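Local atomic coordinates of serine-rich secreted cell wall anchored (LPXTG-motif ) protein (Lactobacillus reuteri ATCC 53608, PDB entry 5NXK), a protein that probably acts as a cell-wall-anchored adhesin of a gut bacterium, using a beta-solenoid binding region in its interactions with the host. Residues N133-Y138 with C145-F150; L63-R66 with K71-L74. All coordinates share one frame; numbering follows the deposited sequence.

Contact 1 (N133-Y138 with C145-F150)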
loop_
_atom_site.group_PDB
_atom_site.type_symbol
_atom_site.label_atom_id
_atom_site.label_comp_id
_atom_site.label_asym_id
_atom_site.label_seq_id
_atom_site.Cartn_x
_atom_site.Cartn_y
_atom_site.Cartn_z
ATOM N N ASN A 133 8.080 -5.654 -2.516
ATOM C CA ASN A 133 8.137 -7.104 -2.644
ATOM C C ASN A 133 7.408 -7.809 -1.507
ATOM O O ASN A 133 7.801 -7.707 -0.353
ATOM C CB ASN A 133 9.595 -7.570 -2.702
ATOM C CG ASN A 133 10.351 -6.958 -3.870
ATOM O OD1 ASN A 133 10.266 -7.433 -5.008
ATOM N ND2 ASN A 133 11.065 -5.868 -3.601
ATOM N N SER A 134 6.315 -8.482 -1.827
ATOM C CA SER A 134 5.629 -9.301 -0.839
ATOM C C SER A 134 6.212 -10.713 -0.907
ATOM O O SER A 134 6.001 -11.433 -1.874
ATOM C CB SER A 134 4.120 -9.303 -1.073
ATOM O OG SER A 134 3.457 -10.104 -0.111
ATOM N N VAL A 135 6.951 -11.086 0.133
ATOM C CA VAL A 135 7.721 -12.327 0.176
ATOM C C VAL A 135 7.449 -13.109 1.462
ATOM O O VAL A 135 7.001 -12.542 2.462
ATOM C CB VAL A 135 9.231 -12.052 0.088
ATOM C CG1 VAL A 135 9.578 -11.426 -1.246
ATOM C CG2 VAL A 135 9.668 -11.154 1.235
ATOM N N LYS A 136 7.722 -14.412 1.430
ATOM C CA LYS A 136 7.475 -15.273 2.584
ATOM C C LYS A 136 8.642 -15.207 3.554
ATOM O O LYS A 136 8.520 -15.527 4.738
ATOM C CB LYS A 136 7.251 -16.722 2.141
ATOM C CG LYS A 136 5.932 -16.960 1.440
ATOM C CD LYS A 136 5.696 -18.444 1.225
ATOM C CE LYS A 136 4.251 -18.715 0.842
ATOM N NZ LYS A 136 4.009 -18.387 -0.586
ATOM N N SER A 137 9.776 -14.766 3.036
ATOM C CA SER A 137 10.944 -14.553 3.858
ATOM C C SER A 137 11.933 -13.669 3.124
ATOM O O SER A 137 11.818 -13.462 1.922
ATOM C CB SER A 137 11.591 -15.896 4.231
ATOM O OG SER A 137 12.136 -16.532 3.090
ATOM N N TYR A 138 12.894 -13.131 3.857
ATOM C CA TYR A 138 13.963 -12.361 3.233
ATOM C C TYR A 138 15.263 -12.577 3.976
ATOM O O TYR A 138 15.270 -13.098 5.081
ATOM C CB TYR A 138 13.632 -10.872 3.203
ATOM C CG TYR A 138 13.306 -10.254 4.549
ATOM C CD1 TYR A 138 14.318 -9.837 5.418
ATOM C CD2 TYR A 138 11.987 -10.050 4.933
ATOM C CE1 TYR A 138 14.020 -9.260 6.641
ATOM C CE2 TYR A 138 11.674 -9.468 6.154
ATOM C CZ TYR A 138 12.691 -9.071 7.001
ATOM O OH TYR A 138 12.379 -8.494 8.210
ATOM N N CYS A 145 14.736 -14.092 7.685
ATOM C CA CYS A 145 13.560 -13.792 8.492
ATOM C C CYS A 145 12.290 -14.230 7.782
ATOM O O CYS A 145 12.096 -13.917 6.604
ATOM C CB CYS A 145 13.493 -12.290 8.808
ATOM S SG CYS A 145 15.114 -11.491 9.061
ATOM N N GLY A 146 11.442 -14.976 8.487
ATOM C CA GLY A 146 10.130 -15.326 7.969
ATOM C C GLY A 146 9.175 -14.159 8.167
ATOM O O GLY A 146 9.268 -13.450 9.164
ATOM N N THR A 147 8.264 -13.944 7.221
ATOM C CA THR A 147 7.308 -12.851 7.338
ATOM C C THR A 147 5.952 -13.385 7.769
ATOM O O THR A 147 5.677 -14.582 7.646
ATOM C CB THR A 147 7.125 -12.085 6.003
ATOM O OG1 THR A 147 6.561 -12.970 5.025
ATOM C CG2 THR A 147 8.455 -11.522 5.479
ATOM N N GLU A 148 5.107 -12.499 8.284
ATOM C CA GLU A 148 3.702 -12.829 8.467
ATOM C C GLU A 148 2.877 -11.898 7.591
ATOM O O GLU A 148 3.296 -10.782 7.272
ATOM C CB GLU A 148 3.262 -12.695 9.929
ATOM C CG GLU A 148 3.987 -13.588 10.915
ATOM C CD GLU A 148 3.633 -13.245 12.355
ATOM O OE1 GLU A 148 2.590 -13.735 12.844
ATOM O OE2 GLU A 148 4.387 -12.475 12.992
ATOM N N ALA A 149 1.680 -12.333 7.241
ATOM C CA ALA A 149 0.852 -11.539 6.356
ATOM C C ALA A 149 -0.469 -11.294 7.040
ATOM O O ALA A 149 -1.003 -12.197 7.696
ATOM C CB ALA A 149 0.647 -12.245 5.028
ATOM N N PHE A 150 -0.988 -10.075 6.903
ATOM C CA PHE A 150 -2.311 -9.767 7.415
ATOM C C PHE A 150 -3.371 -10.490 6.607
ATOM O O PHE A 150 -3.328 -10.505 5.382
ATOM C CB PHE A 150 -2.579 -8.259 7.388
ATOM C CG PHE A 150 -3.970 -7.900 7.813
ATOM C CD1 PHE A 150 -4.344 -8.004 9.141
ATOM C CD2 PHE A 150 -4.915 -7.486 6.880
ATOM C CE1 PHE A 150 -5.639 -7.691 9.537
ATOM C CE2 PHE A 150 -6.207 -7.163 7.270
ATOM C CZ PHE A 150 -6.570 -7.269 8.604
#

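Contact 2 (L63-R66 with K71-L74)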
loop_
_atom_site.group_PDB
_atom_site.type_symbol
_atom_site.label_atom_id
_atom_site.label_comp_id
_atom_site.label_asym_id
_atom_site.label_seq_id
_atom_site.Cartn_x
_atom_site.Cartn_y
_atom_site.Cartn_z
ATOM N N LEU A 63 2.161 4.516 13.601
ATOM C CA LEU A 63 1.512 5.820 13.721
ATOM C C LEU A 63 0.285 5.588 14.584
ATOM O O LEU A 63 -0.539 4.725 14.274
ATOM C CB LEU A 63 1.126 6.377 12.348
ATOM C CG LEU A 63 2.232 6.372 11.277
ATOM C CD1 LEU A 63 1.752 7.018 9.972
ATOM C CD2 LEU A 63 3.504 7.043 11.775
ATOM N N ASN A 64 0.168 6.310 15.690
ATOM C CA ASN A 64 -0.888 5.988 16.643
ATOM C C ASN A 64 -1.432 7.189 17.419
ATOM O O ASN A 64 -1.680 7.085 18.620
ATOM C CB ASN A 64 -0.373 4.916 17.613
ATOM C CG ASN A 64 -1.484 4.027 18.154
ATOM O OD1 ASN A 64 -2.662 4.206 17.836
ATOM N ND2 ASN A 64 -1.104 3.038 18.955
ATOM N N ASN A 65 -1.613 8.322 16.741
ATOM C CA ASN A 65 -2.264 9.468 17.376
ATOM C C ASN A 65 -3.646 9.073 17.861
ATOM O O ASN A 65 -4.375 8.346 17.181
ATOM C CB ASN A 65 -2.349 10.653 16.414
ATOM C CG ASN A 65 -1.055 11.436 16.354
ATOM O OD1 ASN A 65 -0.273 11.414 17.302
ATOM N ND2 ASN A 65 -0.824 12.136 15.250
ATOM N N ARG A 66 -4.018 9.569 19.034
ATOM C CA ARG A 66 -5.306 9.209 19.605
ATOM C C ARG A 66 -6.360 10.234 19.206
ATOM O O ARG A 66 -7.549 9.906 19.093
ATOM C CB ARG A 66 -5.182 9.081 21.125
ATOM C CG ARG A 66 -6.408 8.542 21.841
ATOM C CD ARG A 66 -6.414 8.955 23.285
ATOM N NE ARG A 66 -7.761 9.249 23.790
ATOM C CZ ARG A 66 -8.419 10.393 23.611
ATOM N NH1 ARG A 66 -7.880 11.329 22.858
ATOM N NH2 ARG A 66 -9.659 10.547 24.081
ATOM N N LYS A 71 -2.553 15.124 12.438
ATOM C CA LYS A 71 -2.171 14.571 11.139
ATOM C C LYS A 71 -0.692 14.192 11.105
ATOM O O LYS A 71 0.167 15.011 11.431
ATOM C CB LYS A 71 -2.478 15.597 10.045
ATOM C CG LYS A 71 -1.888 15.311 8.674
ATOM C CD LYS A 71 -2.412 16.341 7.669
ATOM C CE LYS A 71 -1.647 16.319 6.354
ATOM N NZ LYS A 71 -1.597 14.972 5.744
ATOM N N ILE A 72 -0.389 12.956 10.706
ATOM C CA ILE A 72 1.015 12.573 10.500
ATOM C C ILE A 72 1.332 12.374 9.037
ATOM O O ILE A 72 0.683 11.584 8.354
ATOM C CB ILE A 72 1.398 11.278 11.245
ATOM C CG1 ILE A 72 1.436 11.504 12.755
ATOM C CG2 ILE A 72 2.783 10.788 10.818
ATOM C CD1 ILE A 72 1.433 10.205 13.534
ATOM N N ASP A 73 2.329 13.103 8.565
ATOM C CA ASP A 73 2.849 12.923 7.226
ATOM C C ASP A 73 4.261 12.336 7.356
ATOM O O ASP A 73 5.148 12.980 7.915
ATOM C CB ASP A 73 2.856 14.251 6.474
ATOM C CG ASP A 73 2.827 14.067 4.969
ATOM O OD1 ASP A 73 3.863 13.666 4.393
ATOM O OD2 ASP A 73 1.764 14.328 4.360
ATOM N N LEU A 74 4.443 11.090 6.918
ATOM C CA LEU A 74 5.734 10.395 7.023
ATOM C C LEU A 74 6.269 10.106 5.637
ATOM O O LEU A 74 5.605 9.437 4.854
ATOM C CB LEU A 74 5.594 9.090 7.810
ATOM C CG LEU A 74 6.825 8.174 7.855
ATOM C CD1 LEU A 74 8.013 8.851 8.544
ATOM C CD2 LEU A 74 6.483 6.869 8.551
#

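Contact 1 (N133-Y138 with C145-F150)
A two-stranded antiparallel hairpin, formed by strands 137-140 and 143-146, leaves the body of the beta-solenoid here, and Tyr138 and Cys145 make a hydrogen-bonded pair at its base. Tyr138 N donates to Cys145 O at 3.0 Å, in the carbonyl plane, and Cys145 N returns a bond to Tyr138 O at 2.8 Å. The next pair, Ser137 with Gly146, is non-hydrogen-bonded; there Ser137 CA comes within 3.0 Å of Cys145 O in a CA-H...O contact. Beyond the strand ends Thr147 takes over. Its N binds Lys136 O at 3.0 Å, nearly straight but from above the carbonyl plane, while its hydroxyl donates to a lone pair of Val135 O (OG1 to O, 2.6 Å). With chi1 at 64°, OG1 lies between the backbone N and carbonyl carbon, and CG2 swings beside N to meet the Tyr138 ring obliquely, 3.9 Å from CD2. Cys145 CB sits over one face of that ring in a CH-pi contact, offset toward its rim, and SG lies 3.5 Å from CE1 at an oblique angle. The ring also meets that of Tyr82, with the planes at about 40°, and its OH is hydrogen-bonded to Asn53. These contacts are those of the base of a beta hairpin, with two bonds from Thr147 just beyond the paired strands and an oblique cysteine sulfur-aromatic contact beside them.

Contact 2 (L63-R66 with K71-L74)
Lys71, at the beginning of the second segment, brings its backbone N to 4.5 Å from Asn65 ND2, although that N is itself bound by Asn40. Its CB points away from residues 63-66, and its NZ forms a long, weak salt bridge with Asp73 OD2 at 3.7 Å. Ile72 carries most of the contact, and its two branches meet different partners. CG2 packs against the fork of Leu63, 3.9 Å from CD2 and 4.0 Å from CD1. The longer branch, CG1 and CD1, lies against the Asn65 amide, with ND2 at 3.4 Å from each carbon. This division follows from chi1 of -70°, which sets CG1 beside the backbone N and CG2 anti to it. ND2 finds its polar partner elsewhere, donating to Gly39 O, so the amide can border an apolar side chain while its N-H is satisfied. Leu74 returns to the buried side, where its CD2 comes within 4.4 Å of Leu63 CD2, a looser touch than that of Ile72. The alternation places Ile72 and Leu74 inside the solenoid, against Ile36 of strand 34-36 and Ile43 of strand 41-46 respectively, while the start of strand 71-77 pairs with the coils before and after it through Arg41 and Val97.

Both contacts belong to one beta-solenoid, but to different coils of it. Contact 2 comes first along the chain and is complete before contact 1 opens; their centres lie 25 Å apart and their nearest atoms about 14 Å, without touching. Contact 2 joins two of the parallel sheets, running from the end of strand 61-63 to strand 71-77, and contributes buried side chains to the interior of one coil. Contact 1 follows strand 129-134 of another parallel sheet, in a later coil. Contact 2 thus lies in the repeating core, in a region assigned to a putative pectate lyase-like adhesive domain, and contact 1 in a hairpin projecting from the shared solenoid frame.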